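Local coordinates for uncharacterized protein (Pyrococcus horikoshii, PDB 2P8T), which is of unknown function but may bind ATP and could be related to aminoacyl-tRNA ligases, at residues A[15-21]-A[195-199]; A[80-84]-A[187-191]. All blocks are in the same frame, centred on the assembly; numbering follows the deposited sequence.

Overall arrangement
Both contacts bring the end of the chain back onto its N-terminal half. Interaction 1 sets the first turn of helix 17-26 against the C-terminal residues 195-199. Interaction 2 joins the end of helix 71-81 to the loop 187-191 that follows helix 172-187. Their centres lie about 13 Å apart, and along the chain both segments of interaction 2 fall between those of interaction 1. The two share an apolar junction at L80. Its CD2 is 3.8 Å from L21 CD2 and also 3.8 Å from I195 CD1. Together they tie the C-terminal helix 193-196 and its approach to the N-terminal winged-helix-like domain.

Interaction 1 (A[15-21]-A[195-199]); sequences YTVEDVL and ILEVV
The hydroxyl of Y15 donates to the backbone carbonyl of V198, with OH 2.5 Å from O. This bond joins the N-terminal helix-turn-helix domain, of winged-helix type, to the extreme C-terminus of the modelled chain. It runs almost in line with the carbonyl, with a C=O...donor angle of 168°. V198 O lies in the plane of the tyrosine ring, at its edge. Y15 CG sits between its own backbone N and carbonyl carbon (chi1 63°), and the ring reaches from there to V199, with CE1 4.0 Å from V199 CA.

The rest of the contact is apolar. V20 points at the second segment and uses both methyls. CG2 packs on V198, 3.7 Å from its CG1 and close to its CB. CG1 lies against I195 as well as V198, at 3.9 Å from I195 CG2. L21 crosses I195 at about a right angle and brings CD2 to 3.6 Å from I195 CD1. V17 CG2 packs more loosely on the I195 CG2 branch. V198 is further enclosed by L54, L57 and I59, and I195 by I76 and L80.

The backbone on each side is held locally. Residues 196-199 form a type I turn that presents the V198 carbonyl to Y15. On the other segment, T16 is the N-cap of helix 17-26 and forms a capping box with D19. D19 N donates to T16 OG1, and T16 N returns a bond to the carboxylate. D19 OD1 also pairs with K177 of helix 172-187. The return bond from T16 N reaches D19 OD2 at 2.8 Å, on its anti side and 26° out of the carboxylate plane.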
loop_
_atom_site.group_PDB
_atom_site.type_symbol
_atom_site.label_atom_id
_atom_site.label_comp_id
_atom_site.label_asym_id
_atom_site.label_seq_id
_atom_site.Cartn_x
_atom_site.Cartn_y
_atom_site.Cartn_z
ATOM N N TYR A 15 -6.167 6.946 14.243
ATOM C CA TYR A 15 -5.371 6.441 13.101
ATOM C C TYR A 15 -5.315 4.923 13.142
ATOM O O TYR A 15 -5.450 4.319 14.210
ATOM C CB TYR A 15 -3.951 7.044 13.058
ATOM C CG TYR A 15 -3.047 6.721 14.250
ATOM C CD1 TYR A 15 -2.351 5.513 14.331
ATOM C CD2 TYR A 15 -2.852 7.658 15.271
ATOM C CE1 TYR A 15 -1.511 5.228 15.419
ATOM C CE2 TYR A 15 -2.013 7.383 16.366
ATOM C CZ TYR A 15 -1.351 6.171 16.432
ATOM O OH TYR A 15 -0.521 5.917 17.498
ATOM N N THR A 16 -5.094 4.311 11.976
ATOM C CA THR A 16 -5.132 2.857 11.835
ATOM C C THR A 16 -3.750 2.293 11.468
ATOM O O THR A 16 -2.853 3.054 11.132
ATOM C CB THR A 16 -6.152 2.455 10.742
ATOM O OG1 THR A 16 -5.689 2.930 9.473
ATOM C CG2 THR A 16 -7.512 3.112 11.021
ATOM N N VAL A 17 -3.588 0.964 11.538
ATOM C CA VAL A 17 -2.347 0.318 11.075
ATOM C C VAL A 17 -2.078 0.673 9.598
ATOM O O VAL A 17 -0.925 0.819 9.188
ATOM C CB VAL A 17 -2.347 -1.223 11.329
ATOM C CG1 VAL A 17 -3.392 -1.924 10.470
ATOM C CG2 VAL A 17 -0.975 -1.835 11.103
ATOM N N GLU A 18 -3.145 0.870 8.818
ATOM C CA GLU A 18 -2.987 1.206 7.412
ATOM C C GLU A 18 -2.399 2.595 7.288
ATOM O O GLU A 18 -1.620 2.847 6.391
ATOM C CB GLU A 18 -4.319 1.107 6.646
ATOM C CG GLU A 18 -4.791 -0.327 6.417
ATOM C CD GLU A 18 -5.607 -0.895 7.555
ATOM O OE1 GLU A 18 -5.886 -0.147 8.520
ATOM O OE2 GLU A 18 -5.984 -2.090 7.474
ATOM N N ASP A 19 -2.777 3.503 8.197
ATOM C CA ASP A 19 -2.178 4.831 8.223
ATOM C C ASP A 19 -0.694 4.753 8.608
ATOM O O ASP A 19 0.121 5.464 8.040
ATOM C CB ASP A 19 -2.916 5.759 9.208
ATOM C CG ASP A 19 -4.369 6.001 8.827
ATOM O OD1 ASP A 19 -4.668 6.250 7.624
ATOM O OD2 ASP A 19 -5.216 5.957 9.745
ATOM N N VAL A 20 -0.354 3.909 9.579
ATOM C CA VAL A 20 1.052 3.716 9.987
ATOM C C VAL A 20 1.816 3.219 8.768
ATOM O O VAL A 20 2.816 3.835 8.365
ATOM C CB VAL A 20 1.210 2.709 11.148
ATOM C CG1 VAL A 20 2.703 2.477 11.503
ATOM C CG2 VAL A 20 0.403 3.156 12.392
ATOM N N LEU A 21 1.314 2.152 8.144
ATOM C CA LEU A 21 2.005 1.600 6.962
ATOM C C LEU A 21 2.165 2.643 5.860
ATOM O O LEU A 21 3.248 2.774 5.286
ATOM C CB LEU A 21 1.321 0.334 6.437
ATOM C CG LEU A 21 1.304 -0.891 7.362
ATOM C CD1 LEU A 21 0.241 -1.898 6.959
ATOM C CD2 LEU A 21 2.683 -1.523 7.426
ATOM N N ILE A 195 5.781 -2.274 14.014
ATOM C CA ILE A 195 4.723 -1.499 13.371
ATOM C C ILE A 195 3.435 -1.561 14.195
ATOM O O ILE A 195 2.782 -0.543 14.433
ATOM C CB ILE A 195 4.459 -1.986 11.925
ATOM C CG1 ILE A 195 5.636 -1.616 11.013
ATOM C CG2 ILE A 195 3.139 -1.396 11.359
ATOM C CD1 ILE A 195 5.509 -2.146 9.579
ATOM N N LEU A 196 3.069 -2.761 14.615
ATOM C CA LEU A 196 1.874 -2.955 15.447
ATOM C C LEU A 196 1.952 -2.136 16.737
ATOM O O LEU A 196 0.920 -1.681 17.244
ATOM C CB LEU A 196 1.692 -4.437 15.774
ATOM C CG LEU A 196 1.515 -5.407 14.598
ATOM C CD1 LEU A 196 1.496 -6.865 15.091
ATOM C CD2 LEU A 196 0.254 -5.079 13.786
ATOM N N GLU A 197 3.170 -1.927 17.253
ATOM C CA GLU A 197 3.387 -1.109 18.463
ATOM C C GLU A 197 2.894 0.342 18.325
ATOM O O GLU A 197 2.640 1.024 19.319
ATOM C CB GLU A 197 4.875 -1.109 18.845
ATOM C CG GLU A 197 5.136 -0.958 20.343
ATOM C CD GLU A 197 6.609 -1.058 20.742
ATOM O OE1 GLU A 197 7.499 -1.252 19.866
ATOM O OE2 GLU A 197 6.871 -0.945 21.966
ATOM N N VAL A 198 2.774 0.820 17.093
ATOM C CA VAL A 198 2.396 2.210 16.857
ATOM C C VAL A 198 0.884 2.445 17.092
ATOM O O VAL A 198 0.439 3.559 17.393
ATOM C CB VAL A 198 2.849 2.681 15.446
ATOM C CG1 VAL A 198 2.565 4.179 15.247
ATOM C CG2 VAL A 198 4.343 2.360 15.216
ATOM N N VAL A 199 0.076 1.397 16.953
ATOM C CA VAL A 199 -1.356 1.596 17.129
ATOM C C VAL A 199 -1.729 1.482 18.607
ATOM O O VAL A 199 -1.182 0.645 19.321
ATOM C CB VAL A 199 -2.212 0.680 16.212
ATOM C CG1 VAL A 199 -1.535 -0.652 15.976
ATOM C CG2 VAL A 199 -3.615 0.495 16.776
#

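Interaction 2 (A[80-84]-A[187-191]); sequences LLSMF and KKEEI
L80 and I191 meet through their outermost methyls, CD2 to CD1, at a loose 4.5 Å. They open a buried contact where two domains join. Helix 71-81 follows the hairpin of the N-terminal winged-helix-like domain and leads to strand 88-92 of the five-stranded antiparallel sheet. The partner loop links helices 172-187 and 193-196. No hydrogen bond crosses the contact, which is held by apolar packing. L80 also faces L21 and I24 of helix 17-26.

M83 follows, pointing at the loop. Its chain bends at chi3 (79°), which carries CE round to the E190 backbone, 3.7 Å from E190 O. SD lies 4.1 Å from E190 CB. SD also approaches I191 CD1. The root of the side chain, CB, touches K187 CE. M83 CG also lies over one face of the F84 ring, 3.5 Å above its plane and offset toward the rim. The methionine therefore serves both the loop and its neighbour in sequence.

F84 comes last. K187 lies obliquely at its CE1-CZ bond, on the same side of the ring plane as M83 CG. CE1 is 3.6 Å from K187 CG, and CZ lies equally near K187 CB. The two side chains run past each other in opposite directions. At the ring edge, CE2 approaches I191 CD1 at 4.3 Å. I100, V102, F25 and A183 also touch this ring. A serine in place of F84 is likely to leave the K187 methylenes and M83 CG without the ring they pack on.

K187 is buried, yet its amine is satisfied by the carbonyl O of N104, with a weak second bond to K103 O. The bend at chi2 (-59°) lets CB and CG stay against F84 while CE comes to 4.1 Å from M83 CB.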
loop_
_atom_site.group_PDB
_atom_site.type_symbol
_atom_site.label_atom_id
_atom_site.label_comp_id
_atom_site.label_asym_id
_atom_site.label_seq_id
_atom_site.Cartn_x
_atom_site.Cartn_y
_atom_site.Cartn_z
ATOM N N LEU A 80 9.479 -3.972 4.987
ATOM C CA LEU A 80 8.220 -3.861 4.226
ATOM C C LEU A 80 8.428 -4.095 2.742
ATOM O O LEU A 80 7.633 -4.790 2.094
ATOM C CB LEU A 80 7.544 -2.498 4.430
ATOM C CG LEU A 80 6.833 -2.300 5.767
ATOM C CD1 LEU A 80 6.288 -0.868 5.853
ATOM C CD2 LEU A 80 5.686 -3.313 5.932
ATOM N N LEU A 81 9.526 -3.553 2.222
ATOM C CA LEU A 81 9.853 -3.695 0.811
ATOM C C LEU A 81 10.345 -5.086 0.445
ATOM O O LEU A 81 10.440 -5.415 -0.741
ATOM C CB LEU A 81 10.863 -2.647 0.389
ATOM C CG LEU A 81 10.313 -1.255 0.150
ATOM C CD1 LEU A 81 11.489 -0.360 -0.150
ATOM C CD2 LEU A 81 9.298 -1.225 -0.993
ATOM N N SER A 82 10.654 -5.907 1.445
ATOM C CA SER A 82 10.908 -7.334 1.204
ATOM C C SER A 82 9.624 -8.124 0.919
ATOM O O SER A 82 9.687 -9.204 0.331
ATOM C CB SER A 82 11.686 -7.992 2.360
ATOM O OG SER A 82 10.855 -8.316 3.476
ATOM N N MET A 83 8.471 -7.606 1.340
ATOM C CA MET A 83 7.209 -8.328 1.167
ATOM C C MET A 83 6.225 -7.638 0.213
ATOM O O MET A 83 5.226 -8.237 -0.200
ATOM C CB MET A 83 6.563 -8.694 2.528
ATOM C CG MET A 83 6.113 -7.558 3.478
ATOM S SD MET A 83 5.682 -8.107 5.206
ATOM C CE MET A 83 7.330 -8.265 5.866
ATOM N N PHE A 84 6.529 -6.380 -0.109
ATOM C CA PHE A 84 5.730 -5.530 -0.998
ATOM C C PHE A 84 6.626 -4.779 -1.967
ATOM O O PHE A 84 7.805 -4.537 -1.695
ATOM C CB PHE A 84 4.943 -4.477 -0.203
ATOM C CG PHE A 84 4.092 -5.048 0.891
ATOM C CD1 PHE A 84 3.060 -5.940 0.599
ATOM C CD2 PHE A 84 4.323 -4.689 2.216
ATOM C CE1 PHE A 84 2.279 -6.474 1.606
ATOM C CE2 PHE A 84 3.536 -5.187 3.226
ATOM C CZ PHE A 84 2.515 -6.098 2.926
ATOM N N LYS A 187 -0.749 -10.086 4.299
ATOM C CA LYS A 187 0.537 -10.224 4.994
ATOM C C LYS A 187 0.462 -9.975 6.515
ATOM O O LYS A 187 1.493 -9.753 7.168
ATOM C CB LYS A 187 1.571 -9.300 4.350
ATOM C CG LYS A 187 2.072 -9.797 3.005
ATOM C CD LYS A 187 2.707 -11.198 3.148
ATOM C CE LYS A 187 3.575 -11.516 1.958
ATOM N NZ LYS A 187 4.376 -12.768 2.149
ATOM N N LYS A 188 -0.764 -10.028 7.045
ATOM C CA LYS A 188 -1.088 -9.751 8.454
ATOM C C LYS A 188 -0.125 -10.429 9.438
ATOM O O LYS A 188 0.377 -9.798 10.372
ATOM C CB LYS A 188 -2.537 -10.218 8.719
ATOM C CG LYS A 188 -3.135 -9.902 10.105
ATOM C CD LYS A 188 -4.514 -10.573 10.302
ATOM C CE LYS A 188 -4.433 -12.095 10.527
ATOM N NZ LYS A 188 -5.650 -12.656 11.260
ATOM N N GLU A 189 0.124 -11.715 9.222
ATOM C CA GLU A 189 0.954 -12.504 10.132
ATOM C C GLU A 189 2.442 -12.167 10.009
ATOM O O GLU A 189 3.243 -12.559 10.856
ATOM C CB GLU A 189 0.704 -14.006 9.914
ATOM C CG GLU A 189 -0.773 -14.434 10.172
ATOM C CD GLU A 189 -1.051 -15.899 9.841
ATOM O OE1 GLU A 189 -0.726 -16.769 10.679
ATOM O OE2 GLU A 189 -1.617 -16.178 8.761
ATOM N N GLU A 190 2.817 -11.447 8.955
ATOM C CA GLU A 190 4.224 -11.167 8.706
ATOM C C GLU A 190 4.633 -9.739 9.043
ATOM O O GLU A 190 5.823 -9.425 9.039
ATOM C CB GLU A 190 4.598 -11.494 7.252
ATOM C CG GLU A 190 4.116 -12.876 6.745
ATOM C CD GLU A 190 4.584 -14.033 7.592
ATOM O OE1 GLU A 190 5.788 -14.062 7.942
ATOM O OE2 GLU A 190 3.744 -14.921 7.897
ATOM N N ILE A 191 3.650 -8.876 9.301
ATOM C CA ILE A 191 3.893 -7.480 9.663
ATOM C C ILE A 191 4.626 -7.447 11.008
ATOM O O ILE A 191 4.182 -8.093 11.957
ATOM C CB ILE A 191 2.565 -6.673 9.799
ATOM C CG1 ILE A 191 1.737 -6.680 8.491
ATOM C CG2 ILE A 191 2.836 -5.242 10.258
ATOM C CD1 ILE A 191 2.410 -6.007 7.292
#